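M32 carboxypeptidase (Pyrococcus furiosus, PDB 1KA2) releases amino acids one after another from the C-terminus of peptides with broad specificity, as a metal-dependent, homodimeric carboxypeptidase of the M32 family. Local coordinates at the interface of chains A and B. Sequence-based numbering; all coordinates share one arbitrary frame. Chains: chain A/B, M32 carboxypeptidase.

Contact 1: the interface of chains A and B. Residues chain A 30, 45-46, 48-49, 53; chain B 21-22, 25-26.
A:Arg46 NE donates to the imidazole NE2 of B:His25 at 2.7 Å, a fairly straight bond with 156° at the hydrogen. The donor lies at the edge of the B:His25 ring, in its plane, while the acceptor is somewhat tilted from the guanidinium plane; the two flat groups stand 55° apart and the side chains cross at about a right angle. Bends at chi2 and chi3 of A:Arg46 turn NE toward the partner chain. One turn along, the A:Ala49 methyl sits over the rim of the same ring, above its plane, CB 3.2 Å from B:His25 CD2; a bond in the ring plane and a methyl above it together would limit how far the imidazole can turn. B:Trp21 has CG anti to its backbone N (chi1 174°), which sends the six-membered end of its indole toward chain A. There its CZ3 meets A:Val48 CG2 at 3.7 Å, and its CH2 lies 3.4 Å from the carbonyl O of A:Glu45, which sits at the ring edge, in plane. The small B:Ala22 probably lets the helices come close, its CB 3.9 Å from A:Ala49 CA. Helix 43-61 of chain A, with A:Leu30 of helix 8-36 at the margin, here packs against helix 8-36 of chain B.

Contact 2: the interface of chains A and B. Residues chain A 26, 29-30, 33, 46, 244; chain B 26, 29-30, 33, 46, 244.
Helix 8-36 meets its two-fold mate here, and A:Val29 and B:Val29 touch at the middle of the dimer interface. The two side chains slide past each other in opposite directions, and A:Val29 CG1 meets B:Val29 CG1 at 3.4 Å, tighter than usual van der Waals contact. On either side a leucine fills in: A:Leu30 CD1 rests 3.8 Å from B:Val29 CB, and the twin contact repeats this with the chains exchanged. Each valine has CG1 anti to the backbone N (chi1 176°), which points CG1 at the partner valine and leaves CG2 over the centre of the Phe244 ring of its own chain. B:Phe244 CD1 lies at the edge of the A:Arg46 guanidinium, in its plane, 3.4 Å from NH2, which stands obliquely above the phenyl plane; the two groups lie side by side, planes 51° apart. A:Arg46 is itself fixed end-on by A:Asp33, both terminal nitrogens converging on one carboxylate oxygen: NH1 reaches the anti lone pair of OD1 at 2.9 Å, and NH2 comes to the same OD1 at 3.1 Å from well above the carboxylate plane. An alanine in place of A:Arg46 would probably leave A:Asp33 OD1 without these two donors and open a gap beside B:Phe244. The valines and leucines thus form an apolar seam between the two long helices, flanked at both ends by an arginine from helix 43-61 and Phe244 from a loop.

Contact 3: the interface of chains A and B. Residues chain A 33, 38-39, 42, 46; chain B 232, 244, 247-248, 250.
This is a charged, salt-bridged part of the homodimer interface, where B:Arg250 and A:Asp33 tie a strand of one subunit to a helix of the other. The two side chains reach toward each other tip to tip, carboxylate and guanidinium nearly coplanar at 28°. B:Arg250 NH1 gives a practically straight bond (179° at the hydrogen) to A:Asp33 OD2 at 2.8 Å, and its NH2 reaches the syn lone pair of A:Asp33 OD1 at 3.0 Å. Since A:Arg46 already uses the other side of OD1, three N-H groups from two subunits grip that one oxygen, which is likely to steady the negative charge of the aspartate. An extended chain from CG to NE carries the B:Arg250 guanidinium across, and B:Asp248 steadies it from the NE side, along its edge. That aspartate is held side-on, OD1 taking NE of B:Arg250 at 2.9 Å and OD2 taking its NH2; both residues belong to the DXRXT motif on strand 248-253. The A:Pro39 and B:Asp248 side chains cross at about a right angle, with A:Pro39 CG 3.3 Å from B:Asp248 OD1, and the proline CD also packs against the aliphatic CG of B:Arg232. A water lies between A:Gly42 O and B:Asp248 OD2, but it is modelled too near the carboxylate for its bridge to be relied on. A longer ionic contact joins the subunits as well: A:Arg46 NH2 stands 3.8 Å from B:Asp248 OD2.

Contact 1: the interface of chains A and B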
loop_
_atom_site.group_PDB
_atom_site.type_symbol
_atom_site.label_atom_id
_atom_site.label_comp_id
_atom_site.label_asym_id
_atom_site.label_seq_id
_atom_site.Cartn_x
_atom_site.Cartn_y
_atom_site.Cartn_z
ATOM N N LEU A 30 -4.720 0.905 -0.855
ATOM C CA LEU A 30 -4.616 2.186 -1.552
ATOM C C LEU A 30 -4.976 3.354 -0.648
ATOM O O LEU A 30 -4.233 4.331 -0.558
ATOM C CB LEU A 30 -5.537 2.178 -2.776
ATOM C CG LEU A 30 -4.892 1.912 -4.135
ATOM C CD1 LEU A 30 -3.700 1.013 -3.989
ATOM C CD2 LEU A 30 -5.931 1.321 -5.083
ATOM N N GLU A 45 -2.805 10.199 -9.623
ATOM C CA GLU A 45 -2.748 8.835 -10.122
ATOM C C GLU A 45 -3.403 7.856 -9.146
ATOM O O GLU A 45 -4.062 6.904 -9.563
ATOM C CB GLU A 45 -1.293 8.478 -10.445
ATOM C CG GLU A 45 -0.780 9.320 -11.633
ATOM C CD GLU A 45 0.731 9.305 -11.799
ATOM O OE1 GLU A 45 1.420 9.813 -10.895
ATOM O OE2 GLU A 45 1.229 8.798 -12.835
ATOM N N ARG A 46 -3.248 8.105 -7.850
ATOM C CA ARG A 46 -3.888 7.258 -6.854
ATOM C C ARG A 46 -5.404 7.359 -7.053
ATOM O O ARG A 46 -6.098 6.340 -7.106
ATOM C CB ARG A 46 -3.506 7.714 -5.440
ATOM C CG ARG A 46 -4.163 6.923 -4.285
ATOM C CD ARG A 46 -3.990 5.412 -4.443
ATOM N NE ARG A 46 -2.588 5.085 -4.640
ATOM C CZ ARG A 46 -1.685 4.982 -3.673
ATOM N NH1 ARG A 46 -2.034 5.162 -2.404
ATOM N NH2 ARG A 46 -0.416 4.744 -3.985
ATOM N N VAL A 48 -7.327 8.219 -9.742
ATOM C CA VAL A 48 -7.869 7.560 -10.924
ATOM C C VAL A 48 -7.836 6.046 -10.719
ATOM O O VAL A 48 -8.741 5.337 -11.154
ATOM C CB VAL A 48 -7.067 7.928 -12.197
ATOM C CG1 VAL A 48 -7.384 9.339 -12.641
ATOM C CG2 VAL A 48 -5.602 7.826 -11.904
ATOM N N ALA A 49 -6.797 5.544 -10.062
ATOM C CA ALA A 49 -6.710 4.101 -9.809
ATOM C C ALA A 49 -7.852 3.680 -8.880
ATOM O O ALA A 49 -8.506 2.662 -9.100
ATOM C CB ALA A 49 -5.356 3.735 -9.186
ATOM N N LEU A 53 -11.108 1.045 -10.149
ATOM C CA LEU A 53 -11.410 -0.155 -9.369
ATOM C C LEU A 53 -12.820 -0.145 -8.797
ATOM O O LEU A 53 -13.470 -1.186 -8.745
ATOM C CB LEU A 53 -10.398 -0.328 -8.224
ATOM C CG LEU A 53 -8.960 -0.613 -8.673
ATOM C CD1 LEU A 53 -8.023 -0.672 -7.473
ATOM C CD2 LEU A 53 -8.942 -1.926 -9.453
ATOM N N TRP B 21 -4.546 -0.412 -16.343
ATOM C CA TRP B 21 -3.526 0.380 -15.672
ATOM C C TRP B 21 -3.800 0.467 -14.167
ATOM O O TRP B 21 -2.880 0.368 -13.358
ATOM C CB TRP B 21 -3.457 1.798 -16.264
ATOM C CG TRP B 21 -2.506 2.695 -15.506
ATOM C CD1 TRP B 21 -1.162 2.833 -15.710
ATOM C CD2 TRP B 21 -2.822 3.491 -14.361
ATOM N NE1 TRP B 21 -0.617 3.662 -14.755
ATOM C CE2 TRP B 21 -1.615 4.080 -13.912
ATOM C CE3 TRP B 21 -4.011 3.762 -13.663
ATOM C CZ2 TRP B 21 -1.560 4.930 -12.795
ATOM C CZ3 TRP B 21 -3.957 4.609 -12.542
ATOM C CH2 TRP B 21 -2.736 5.178 -12.122
ATOM N N ALA B 22 -5.060 0.645 -13.787
ATOM C CA ALA B 22 -5.411 0.748 -12.372
ATOM C C ALA B 22 -5.088 -0.527 -11.578
ATOM O O ALA B 22 -4.605 -0.458 -10.443
ATOM C CB ALA B 22 -6.889 1.102 -12.236
ATOM N N HIS B 25 -1.479 -0.404 -10.950
ATOM C CA HIS B 25 -1.140 0.557 -9.915
ATOM C C HIS B 25 -1.325 -0.189 -8.602
ATOM O O HIS B 25 -0.460 -0.193 -7.730
ATOM C CB HIS B 25 -2.110 1.725 -9.962
ATOM C CG HIS B 25 -1.909 2.714 -8.863
ATOM N ND1 HIS B 25 -0.885 3.636 -8.871
ATOM C CD2 HIS B 25 -2.600 2.928 -7.718
ATOM C CE1 HIS B 25 -0.955 4.377 -7.778
ATOM N NE2 HIS B 25 -1.988 3.967 -7.062
ATOM N N ALA B 26 -2.473 -0.841 -8.485
ATOM C CA ALA B 26 -2.798 -1.601 -7.288
ATOM C C ALA B 26 -1.768 -2.714 -7.038
ATOM O O ALA B 26 -1.314 -2.884 -5.918
ATOM C CB ALA B 26 -4.204 -2.179 -7.413
#

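Contact 2: the interface of chains A and B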
loop_
_atom_site.group_PDB
_atom_site.type_symbol
_atom_site.label_atom_id
_atom_site.label_comp_id
_atom_site.label_asym_id
_atom_site.label_seq_id
_atom_site.Cartn_x
_atom_site.Cartn_y
_atom_site.Cartn_z
ATOM N N ALA A 26 -7.281 -4.548 -2.262
ATOM C CA ALA A 26 -6.500 -3.537 -2.957
ATOM C C ALA A 26 -6.982 -2.120 -2.603
ATOM O O ALA A 26 -6.171 -1.251 -2.328
ATOM C CB ALA A 26 -6.573 -3.776 -4.462
ATOM N N VAL A 29 -5.636 -1.048 0.862
ATOM C CA VAL A 29 -4.217 -0.760 0.835
ATOM C C VAL A 29 -3.982 0.611 0.207
ATOM O O VAL A 29 -3.167 1.385 0.690
ATOM C CB VAL A 29 -3.454 -1.850 0.055
ATOM C CG1 VAL A 29 -1.989 -1.484 -0.055
ATOM C CG2 VAL A 29 -3.591 -3.177 0.797
ATOM N N LEU A 30 -4.720 0.905 -0.855
ATOM C CA LEU A 30 -4.616 2.186 -1.552
ATOM C C LEU A 30 -4.976 3.354 -0.648
ATOM O O LEU A 30 -4.233 4.331 -0.558
ATOM C CB LEU A 30 -5.537 2.178 -2.776
ATOM C CG LEU A 30 -4.892 1.912 -4.135
ATOM C CD1 LEU A 30 -3.700 1.013 -3.989
ATOM C CD2 LEU A 30 -5.931 1.321 -5.083
ATOM N N ASP A 33 -2.477 3.676 2.320
ATOM C CA ASP A 33 -1.211 4.230 1.852
ATOM C C ASP A 33 -1.360 5.703 1.492
ATOM O O ASP A 33 -0.475 6.515 1.770
ATOM C CB ASP A 33 -0.685 3.427 0.649
ATOM C CG ASP A 33 0.544 4.053 0.037
ATOM O OD1 ASP A 33 0.408 4.793 -0.963
ATOM O OD2 ASP A 33 1.640 3.828 0.584
ATOM N N ARG A 46 -3.248 8.105 -7.850
ATOM C CA ARG A 46 -3.888 7.258 -6.854
ATOM C C ARG A 46 -5.404 7.359 -7.053
ATOM O O ARG A 46 -6.098 6.340 -7.106
ATOM C CB ARG A 46 -3.506 7.714 -5.440
ATOM C CG ARG A 46 -4.163 6.923 -4.285
ATOM C CD ARG A 46 -3.990 5.412 -4.443
ATOM N NE ARG A 46 -2.588 5.085 -4.640
ATOM C CZ ARG A 46 -1.685 4.982 -3.673
ATOM N NH1 ARG A 46 -2.034 5.162 -2.404
ATOM N NH2 ARG A 46 -0.416 4.744 -3.985
ATOM N N PHE A 244 -6.981 -5.102 5.981
ATOM C CA PHE A 244 -6.510 -5.592 4.693
ATOM C C PHE A 244 -6.924 -7.069 4.702
ATOM O O PHE A 244 -7.128 -7.694 3.662
ATOM C CB PHE A 244 -4.981 -5.473 4.586
ATOM C CG PHE A 244 -4.470 -4.055 4.454
ATOM C CD1 PHE A 244 -3.106 -3.814 4.318
ATOM C CD2 PHE A 244 -5.338 -2.963 4.492
ATOM C CE1 PHE A 244 -2.605 -2.511 4.224
ATOM C CE2 PHE A 244 -4.843 -1.642 4.399
ATOM C CZ PHE A 244 -3.470 -1.426 4.266
ATOM N N ALA B 26 -2.473 -0.841 -8.485
ATOM C CA ALA B 26 -2.798 -1.601 -7.288
ATOM C C ALA B 26 -1.768 -2.714 -7.038
ATOM O O ALA B 26 -1.314 -2.884 -5.918
ATOM C CB ALA B 26 -4.204 -2.179 -7.413
ATOM N N VAL B 29 1.456 -1.262 -5.467
ATOM C CA VAL B 29 1.266 -0.871 -4.086
ATOM C C VAL B 29 1.270 -2.109 -3.195
ATOM O O VAL B 29 1.864 -2.105 -2.125
ATOM C CB VAL B 29 -0.051 -0.087 -3.918
ATOM C CG1 VAL B 29 -0.289 0.225 -2.455
ATOM C CG2 VAL B 29 0.044 1.217 -4.706
ATOM N N LEU B 30 0.622 -3.170 -3.660
ATOM C CA LEU B 30 0.553 -4.431 -2.924
ATOM C C LEU B 30 1.930 -5.037 -2.708
ATOM O O LEU B 30 2.284 -5.408 -1.589
ATOM C CB LEU B 30 -0.332 -5.420 -3.690
ATOM C CG LEU B 30 -1.770 -5.593 -3.205
ATOM C CD1 LEU B 30 -2.282 -4.318 -2.602
ATOM C CD2 LEU B 30 -2.644 -6.059 -4.365
ATOM N N ASP B 33 4.152 -2.751 -0.474
ATOM C CA ASP B 33 3.725 -2.841 0.918
ATOM C C ASP B 33 4.087 -4.196 1.512
ATOM O O ASP B 33 4.504 -4.289 2.669
ATOM C CB ASP B 33 2.212 -2.583 1.034
ATOM C CG ASP B 33 1.698 -2.814 2.433
ATOM O OD1 ASP B 33 1.176 -3.917 2.708
ATOM O OD2 ASP B 33 1.852 -1.899 3.263
ATOM N N ARG B 46 -2.642 -11.359 1.360
ATOM C CA ARG B 46 -2.010 -10.517 0.355
ATOM C C ARG B 46 -1.828 -11.355 -0.914
ATOM O O ARG B 46 -2.178 -10.913 -2.012
ATOM C CB ARG B 46 -0.652 -10.012 0.859
ATOM C CG ARG B 46 0.146 -9.142 -0.141
ATOM C CD ARG B 46 -0.690 -7.998 -0.714
ATOM N NE ARG B 46 -1.295 -7.230 0.361
ATOM C CZ ARG B 46 -0.680 -6.289 1.067
ATOM N NH1 ARG B 46 0.581 -5.965 0.803
ATOM N NH2 ARG B 46 -1.319 -5.703 2.074
ATOM N N PHE B 244 4.433 3.695 -8.789
ATOM C CA PHE B 244 2.994 3.649 -8.567
ATOM C C PHE B 244 2.440 4.591 -9.644
ATOM O O PHE B 244 1.298 4.472 -10.086
ATOM C CB PHE B 244 2.637 4.178 -7.168
ATOM C CG PHE B 244 3.038 3.264 -6.031
ATOM C CD1 PHE B 244 2.744 3.614 -4.717
ATOM C CD2 PHE B 244 3.730 2.074 -6.264
ATOM C CE1 PHE B 244 3.130 2.801 -3.645
ATOM C CE2 PHE B 244 4.126 1.246 -5.189
ATOM C CZ PHE B 244 3.821 1.621 -3.879
#

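Contact 3: the interface of chains A and B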
loop_
_atom_site.group_PDB
_atom_site.type_symbol
_atom_site.label_atom_id
_atom_site.label_comp_id
_atom_site.label_asym_id
_atom_site.label_seq_id
_atom_site.Cartn_x
_atom_site.Cartn_y
_atom_site.Cartn_z
ATOM N N ASP A 33 -2.477 3.676 2.320
ATOM C CA ASP A 33 -1.211 4.230 1.852
ATOM C C ASP A 33 -1.360 5.703 1.492
ATOM O O ASP A 33 -0.475 6.515 1.770
ATOM C CB ASP A 33 -0.685 3.427 0.649
ATOM C CG ASP A 33 0.544 4.053 0.037
ATOM O OD1 ASP A 33 0.408 4.793 -0.963
ATOM O OD2 ASP A 33 1.640 3.828 0.584
ATOM N N MET A 38 2.014 7.905 0.889
ATOM C CA MET A 38 2.026 8.573 -0.410
ATOM C C MET A 38 2.621 9.968 -0.532
ATOM O O MET A 38 2.260 10.883 0.205
ATOM C CB MET A 38 0.601 8.601 -0.994
ATOM C CG MET A 38 0.544 8.958 -2.475
ATOM S SD MET A 38 -1.111 9.257 -3.108
ATOM C CE MET A 38 -1.509 10.806 -2.252
ATOM N N PRO A 39 3.582 10.139 -1.454
ATOM C CA PRO A 39 4.170 11.479 -1.619
ATOM C C PRO A 39 3.005 12.323 -2.086
ATOM O O PRO A 39 2.188 11.851 -2.872
ATOM C CB PRO A 39 5.206 11.316 -2.733
ATOM C CG PRO A 39 5.353 9.846 -2.947
ATOM C CD PRO A 39 4.411 9.089 -2.063
ATOM N N GLY A 42 1.410 12.268 -5.601
ATOM C CA GLY A 42 0.922 11.023 -6.173
ATOM C C GLY A 42 -0.599 10.912 -6.157
ATOM O O GLY A 42 -1.171 9.930 -6.628
ATOM N N ARG A 46 -3.248 8.105 -7.850
ATOM C CA ARG A 46 -3.888 7.258 -6.854
ATOM C C ARG A 46 -5.404 7.359 -7.053
ATOM O O ARG A 46 -6.098 6.340 -7.106
ATOM C CB ARG A 46 -3.506 7.714 -5.440
ATOM C CG ARG A 46 -4.163 6.923 -4.285
ATOM C CD ARG A 46 -3.990 5.412 -4.443
ATOM N NE ARG A 46 -2.588 5.085 -4.640
ATOM C CZ ARG A 46 -1.685 4.982 -3.673
ATOM N NH1 ARG A 46 -2.034 5.162 -2.404
ATOM N NH2 ARG A 46 -0.416 4.744 -3.985
ATOM N N ARG B 232 9.783 8.253 -2.294
ATOM C CA ARG B 232 10.056 7.795 -0.944
ATOM C C ARG B 232 11.262 6.857 -0.937
ATOM O O ARG B 232 11.587 6.232 -1.949
ATOM C CB ARG B 232 8.876 6.990 -0.375
ATOM C CG ARG B 232 7.528 7.690 -0.233
ATOM C CD ARG B 232 6.613 6.783 0.588
ATOM N NE ARG B 232 7.321 6.352 1.796
ATOM C CZ ARG B 232 7.308 7.012 2.953
ATOM N NH1 ARG B 232 6.604 8.130 3.070
ATOM N NH2 ARG B 232 8.028 6.577 3.984
ATOM N N PHE B 244 4.433 3.695 -8.789
ATOM C CA PHE B 244 2.994 3.649 -8.567
ATOM C C PHE B 244 2.440 4.591 -9.644
ATOM O O PHE B 244 1.298 4.472 -10.086
ATOM C CB PHE B 244 2.637 4.178 -7.168
ATOM C CG PHE B 244 3.038 3.264 -6.031
ATOM C CD1 PHE B 244 2.744 3.614 -4.717
ATOM C CD2 PHE B 244 3.730 2.074 -6.264
ATOM C CE1 PHE B 244 3.130 2.801 -3.645
ATOM C CE2 PHE B 244 4.126 1.246 -5.189
ATOM C CZ PHE B 244 3.821 1.621 -3.879
ATOM N N ARG B 247 4.288 10.458 -10.770
ATOM C CA ARG B 247 4.455 11.359 -9.641
ATOM C C ARG B 247 4.516 10.600 -8.327
ATOM O O ARG B 247 4.259 11.177 -7.267
ATOM C CB ARG B 247 3.295 12.360 -9.592
ATOM C CG ARG B 247 3.168 13.238 -10.841
ATOM C CD ARG B 247 1.936 14.155 -10.760
ATOM N NE ARG B 247 1.726 14.940 -11.979
ATOM C CZ ARG B 247 0.691 15.757 -12.169
ATOM N NH1 ARG B 247 -0.223 15.894 -11.224
ATOM N NH2 ARG B 247 0.569 16.437 -13.298
ATOM N N ASP B 248 4.838 9.309 -8.387
ATOM C CA ASP B 248 4.932 8.501 -7.175
ATOM C C ASP B 248 5.852 7.318 -7.444
ATOM O O ASP B 248 5.391 6.265 -7.866
ATOM C CB ASP B 248 3.540 7.995 -6.757
ATOM C CG ASP B 248 3.527 7.398 -5.362
ATOM O OD1 ASP B 248 4.611 7.235 -4.768
ATOM O OD2 ASP B 248 2.427 7.085 -4.847
ATOM N N ARG B 250 9.002 4.915 -5.771
ATOM C CA ARG B 250 9.640 4.566 -4.519
ATOM C C ARG B 250 10.783 3.564 -4.616
ATOM O O ARG B 250 10.747 2.632 -5.421
ATOM C CB ARG B 250 8.568 4.036 -3.573
ATOM C CG ARG B 250 7.347 4.946 -3.526
ATOM C CD ARG B 250 6.316 4.529 -2.485
ATOM N NE ARG B 250 5.093 5.309 -2.630
ATOM C CZ ARG B 250 3.994 5.128 -1.902
ATOM N NH1 ARG B 250 3.948 4.181 -0.962
ATOM N NH2 ARG B 250 2.936 5.903 -2.114
HETATM O O HOH W 1 0.300 7.123 -5.991
#

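Contact 1 and contact 2 are centred about 9 Å apart, and contact 3 lies about 11 Å from each, so the three make one continuous stretch of the dimer interface. A:Arg46 takes part in all of them; A:Leu30 and B:Ala26 link contacts 1 and 2, while A:Asp33 and B:Phe244 link contacts 2 and 3. Through these shared residues the helix-to-helix packing of 8-36 and 43-61 runs on into the salt bridges to strand 248-253 of the partner. The centres lie about 19 to 24 Å from the predicted catalytic A:Glu270, so their evident part is in assembly; the structure alone shows no direct role in catalysis.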